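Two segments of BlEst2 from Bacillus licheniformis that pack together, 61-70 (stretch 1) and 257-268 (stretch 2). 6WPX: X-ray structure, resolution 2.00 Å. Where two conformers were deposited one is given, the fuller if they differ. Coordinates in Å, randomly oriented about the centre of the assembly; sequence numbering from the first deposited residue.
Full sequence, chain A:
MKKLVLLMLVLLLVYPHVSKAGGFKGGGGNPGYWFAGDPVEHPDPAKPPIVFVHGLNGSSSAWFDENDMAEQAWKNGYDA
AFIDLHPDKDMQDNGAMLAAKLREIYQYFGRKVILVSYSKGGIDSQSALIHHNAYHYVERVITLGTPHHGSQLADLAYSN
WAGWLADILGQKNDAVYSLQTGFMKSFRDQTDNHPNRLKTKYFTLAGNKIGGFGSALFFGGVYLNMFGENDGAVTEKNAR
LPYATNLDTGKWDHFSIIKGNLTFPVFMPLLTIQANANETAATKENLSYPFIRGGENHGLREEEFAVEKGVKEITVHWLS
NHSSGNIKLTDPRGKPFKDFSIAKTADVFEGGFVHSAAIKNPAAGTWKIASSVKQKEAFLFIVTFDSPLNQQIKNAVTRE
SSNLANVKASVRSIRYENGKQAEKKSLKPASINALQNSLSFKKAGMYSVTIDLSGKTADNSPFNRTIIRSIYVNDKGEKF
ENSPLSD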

# COMPACT_ATOMS: atom_id res chain seq x y z
N SER A 61 -1.77 -8.28 -19.19
CA SER A 61 -0.36 -8.39 -19.59
C SER A 61 0.60 -8.64 -18.40
O SER A 61 1.70 -9.15 -18.62
N ALA A 62 0.15 -8.36 -17.15
CA ALA A 62 0.92 -8.62 -15.93
C ALA A 62 1.27 -10.13 -15.86
O ALA A 62 2.32 -10.49 -15.35
N TRP A 63 0.41 -10.99 -16.43
CA TRP A 63 0.61 -12.44 -16.40
C TRP A 63 1.51 -12.93 -17.51
O TRP A 63 1.90 -14.09 -17.48
N PHE A 64 1.86 -12.06 -18.48
CA PHE A 64 2.68 -12.46 -19.62
C PHE A 64 3.99 -11.71 -19.75
O PHE A 64 4.96 -12.32 -20.19
N ASP A 65 4.04 -10.39 -19.39
CA ASP A 65 5.28 -9.63 -19.54
C ASP A 65 6.37 -10.16 -18.61
O ASP A 65 6.23 -10.12 -17.40
N GLU A 66 7.43 -10.73 -19.21
CA GLU A 66 8.56 -11.35 -18.49
C GLU A 66 7.99 -12.33 -17.46
O GLU A 66 8.47 -12.41 -16.33
N ASN A 67 6.91 -13.04 -17.85
CA ASN A 67 6.16 -13.94 -16.97
C ASN A 67 5.66 -15.16 -17.74
O ASN A 67 5.23 -15.04 -18.88
N ASP A 68 5.72 -16.34 -17.11
CA ASP A 68 5.30 -17.63 -17.69
C ASP A 68 4.07 -18.23 -17.00
O ASP A 68 3.85 -19.43 -17.10
N MET A 69 3.28 -17.41 -16.29
CA MET A 69 2.09 -17.88 -15.57
C MET A 69 1.10 -18.70 -16.43
O MET A 69 0.63 -19.75 -15.98
N ALA A 70 0.79 -18.23 -17.66
CA ALA A 70 -0.12 -18.96 -18.55
C ALA A 70 0.43 -20.37 -18.87
O ALA A 70 -0.32 -21.35 -18.85
N ILE A 257 5.97 -12.05 -6.77
CA ILE A 257 4.85 -12.88 -6.29
C ILE A 257 3.91 -13.34 -7.44
O ILE A 257 3.17 -14.30 -7.26
N ILE A 258 3.97 -12.69 -8.59
CA ILE A 258 3.13 -13.11 -9.73
C ILE A 258 3.90 -13.87 -10.78
O ILE A 258 3.31 -14.25 -11.80
N LYS A 259 5.22 -14.04 -10.59
CA LYS A 259 6.04 -14.79 -11.56
C LYS A 259 5.63 -16.26 -11.49
O LYS A 259 5.76 -16.89 -10.44
N GLY A 260 5.09 -16.76 -12.59
CA GLY A 260 4.62 -18.14 -12.73
C GLY A 260 5.54 -19.19 -12.15
O GLY A 260 5.11 -19.97 -11.28
N ASN A 261 6.80 -19.22 -12.60
CA ASN A 261 7.80 -20.20 -12.13
C ASN A 261 8.03 -20.15 -10.61
O ASN A 261 8.40 -21.16 -10.03
N LEU A 262 7.80 -19.01 -9.99
CA LEU A 262 8.00 -18.86 -8.56
C LEU A 262 6.77 -19.26 -7.75
O LEU A 262 6.91 -20.00 -6.78
N THR A 263 5.58 -18.77 -8.10
CA THR A 263 4.41 -18.98 -7.24
C THR A 263 3.35 -19.94 -7.75
O THR A 263 2.63 -20.48 -6.91
N PHE A 264 3.26 -20.20 -9.08
CA PHE A 264 2.28 -21.20 -9.50
C PHE A 264 2.50 -22.54 -8.76
O PHE A 264 1.51 -23.07 -8.25
N PRO A 265 3.72 -23.12 -8.67
CA PRO A 265 3.86 -24.40 -7.94
C PRO A 265 3.46 -24.28 -6.46
O PRO A 265 2.98 -25.26 -5.87
N VAL A 266 3.59 -23.05 -5.87
CA VAL A 266 3.27 -22.77 -4.48
C VAL A 266 1.75 -22.74 -4.27
O VAL A 266 1.28 -23.39 -3.35
N PHE A 267 1.00 -22.04 -5.11
CA PHE A 267 -0.45 -22.05 -4.91
C PHE A 267 -1.13 -23.22 -5.62
O PHE A 267 -2.31 -23.41 -5.40
N MET A 268 -0.42 -24.01 -6.43
CA MET A 268 -1.02 -25.18 -7.12
C MET A 268 -1.76 -26.13 -6.14
O MET A 268 -2.92 -26.43 -6.42

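Stretch 1 (61-70), a 3-10 segment and loop leading into a helix, packs against the start of the helix in stretch 2 (257-268) and along one side of it, through a mixed contact in which side-chain-to-backbone hydrogen bonds lie beside a small apolar cluster and the two stretches together bury 516 Å². N67 (chi1 t) is the central polar residue: its CA-to-CB bond runs sideways, but the amide end comes nearer and uses both of its atoms. N67 ND2 donates to I258 O (2.8 Å) and, within its own stretch, to A62 O (3.0 Å), while N67 OD1 accepts from G260 N (2.9 Å, nearly linear) and from M69 N (3.2 Å). D68 (chi1 p) continues the pattern, its OD1 accepting from N261 N at 2.9 Å. Backbone NH groups in the first turn of a helix lack partners from a preceding turn, and these two side chains supply acceptors for G260 and N261. The approach is tight at G260, whose CA lies 3.8 Å from M69 CA; a CB there would clash with D68 OD1 and M69 N. Water 3 joins D68 OD1 to N261 OD1, donating to both at 2.7 Å. K259 (m, m, t, t) starts away from stretch 1, yet its chain curls back so that NZ donates to E66 O (2.8 Å). Water 1 and water 2 also accept from K259 NZ, at 2.7 and 2.8 Å, and water 2 donates to E66 OE1 (2.9 Å). On the apolar side, I258 (p, t) points toward stretch 1, with CD1 4.0 Å from A62 CB and CG2 3.8 Å from W63 CZ3. M69 (t, p, p) sits as a knob among G260, T263, F264 and F267. The M69 sulfur meets the edges of both phenylalanine rings, with M69 SD 3.8 Å from F264 CD2, and M69 CE lies 3.8 Å from F267 CZ.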

# COMPACT_ATOMS: atom_id res chain seq x y z
CB SER A 61 0.06 -7.18 -20.42
OG SER A 61 0.07 -6.02 -19.60
CB ALA A 62 0.09 -8.26 -14.71
CB TRP A 63 -0.76 -13.17 -16.42
CG TRP A 63 -1.68 -12.67 -15.35
CD1 TRP A 63 -2.75 -11.84 -15.51
CD2 TRP A 63 -1.52 -12.84 -13.93
NE1 TRP A 63 -3.31 -11.54 -14.29
CE2 TRP A 63 -2.58 -12.15 -13.30
CE3 TRP A 63 -0.62 -13.58 -13.13
CZ2 TRP A 63 -2.77 -12.18 -11.91
CZ3 TRP A 63 -0.80 -13.58 -11.75
CH2 TRP A 63 -1.85 -12.87 -11.15
CB PHE A 64 1.87 -12.33 -20.93
CG PHE A 64 0.65 -13.23 -21.00
CD1 PHE A 64 -0.55 -12.86 -20.41
CD2 PHE A 64 0.71 -14.44 -21.67
CE1 PHE A 64 -1.66 -13.70 -20.47
CE2 PHE A 64 -0.42 -15.26 -21.77
CZ PHE A 64 -1.59 -14.88 -21.16
CB ASP A 65 5.04 -8.11 -19.40
CG ASP A 65 4.07 -7.52 -20.41
OD1 ASP A 65 3.95 -8.09 -21.52
OD2 ASP A 65 3.49 -6.46 -20.12
CB GLU A 66 9.46 -10.26 -17.85
CG GLU A 66 10.15 -9.41 -18.90
CD GLU A 66 11.09 -8.33 -18.39
OE1 GLU A 66 11.54 -8.41 -17.23
OE2 GLU A 66 11.43 -7.43 -19.20
CB ASN A 67 4.97 -13.16 -16.34
CG ASN A 67 4.41 -13.79 -15.10
OD1 ASN A 67 4.72 -14.94 -14.76
ND2 ASN A 67 3.63 -13.04 -14.35
CB ASP A 68 6.45 -18.65 -17.65
CG ASP A 68 6.87 -19.04 -16.23
OD1 ASP A 68 6.66 -18.25 -15.31
OD2 ASP A 68 7.37 -20.17 -16.06
CB MET A 69 1.36 -16.72 -14.89
CG MET A 69 0.25 -17.17 -13.98
SD MET A 69 0.80 -18.21 -12.57
CE MET A 69 1.28 -16.92 -11.39
CB ALA A 70 -0.35 -18.17 -19.83
CB ILE A 257 4.07 -12.18 -5.14
CG1 ILE A 257 3.31 -13.22 -4.27
CG2 ILE A 257 3.15 -11.05 -5.66
CD1 ILE A 257 2.65 -12.63 -2.99
CB ILE A 258 2.31 -11.96 -10.38
CG1 ILE A 258 3.21 -10.82 -10.90
CG2 ILE A 258 1.27 -11.50 -9.39
CD1 ILE A 258 2.52 -9.95 -12.00
CB LYS A 259 7.55 -14.62 -11.29
CG LYS A 259 8.06 -13.17 -11.42
CD LYS A 259 7.92 -12.59 -12.84
CE LYS A 259 8.57 -11.22 -12.97
NZ LYS A 259 8.23 -10.58 -14.28
CB ASN A 261 9.12 -20.07 -12.89
CG ASN A 261 9.87 -18.80 -12.58
OD1 ASN A 261 9.37 -17.70 -12.78
ND2 ASN A 261 11.09 -18.94 -12.11
CB LEU A 262 8.42 -17.41 -8.20
CG LEU A 262 9.78 -16.89 -8.79
CD1 LEU A 262 10.05 -15.46 -8.30
CD2 LEU A 262 10.97 -17.79 -8.39
CB THR A 263 3.76 -17.66 -6.85
OG1 THR A 263 3.41 -16.95 -8.04
CG2 THR A 263 4.68 -16.81 -5.94
CB PHE A 264 2.26 -21.44 -11.03
CG PHE A 264 1.11 -22.34 -11.43
CD1 PHE A 264 1.24 -23.72 -11.39
CD2 PHE A 264 -0.12 -21.79 -11.80
CE1 PHE A 264 0.15 -24.55 -11.67
CE2 PHE A 264 -1.21 -22.62 -12.09
CZ PHE A 264 -1.06 -24.00 -12.03
CB PRO A 265 5.36 -24.71 -8.07
CG PRO A 265 5.86 -23.90 -9.16
CD PRO A 265 5.04 -22.67 -9.18
CB VAL A 266 3.96 -21.48 -3.92
CG1 VAL A 266 3.57 -21.25 -2.45
CG2 VAL A 266 5.49 -21.57 -4.08
CB PHE A 267 -1.11 -20.69 -5.25
CG PHE A 267 -1.00 -20.20 -6.68
CD1 PHE A 267 -1.75 -20.78 -7.69
CD2 PHE A 267 -0.22 -19.08 -6.99
CE1 PHE A 267 -1.67 -20.31 -9.01
CE2 PHE A 267 -0.14 -18.61 -8.30
CZ PHE A 267 -0.87 -19.22 -9.30
CB MET A 268 -0.05 -25.93 -8.01
CG MET A 268 -0.74 -27.06 -8.82
SD MET A 268 0.38 -27.96 -9.88
CE MET A 268 1.45 -28.77 -8.66
O HOH W 1 5.57 -10.01 -13.96
O HOH W 2 9.78 -8.37 -14.91
O HOH W 3 8.23 -16.15 -14.71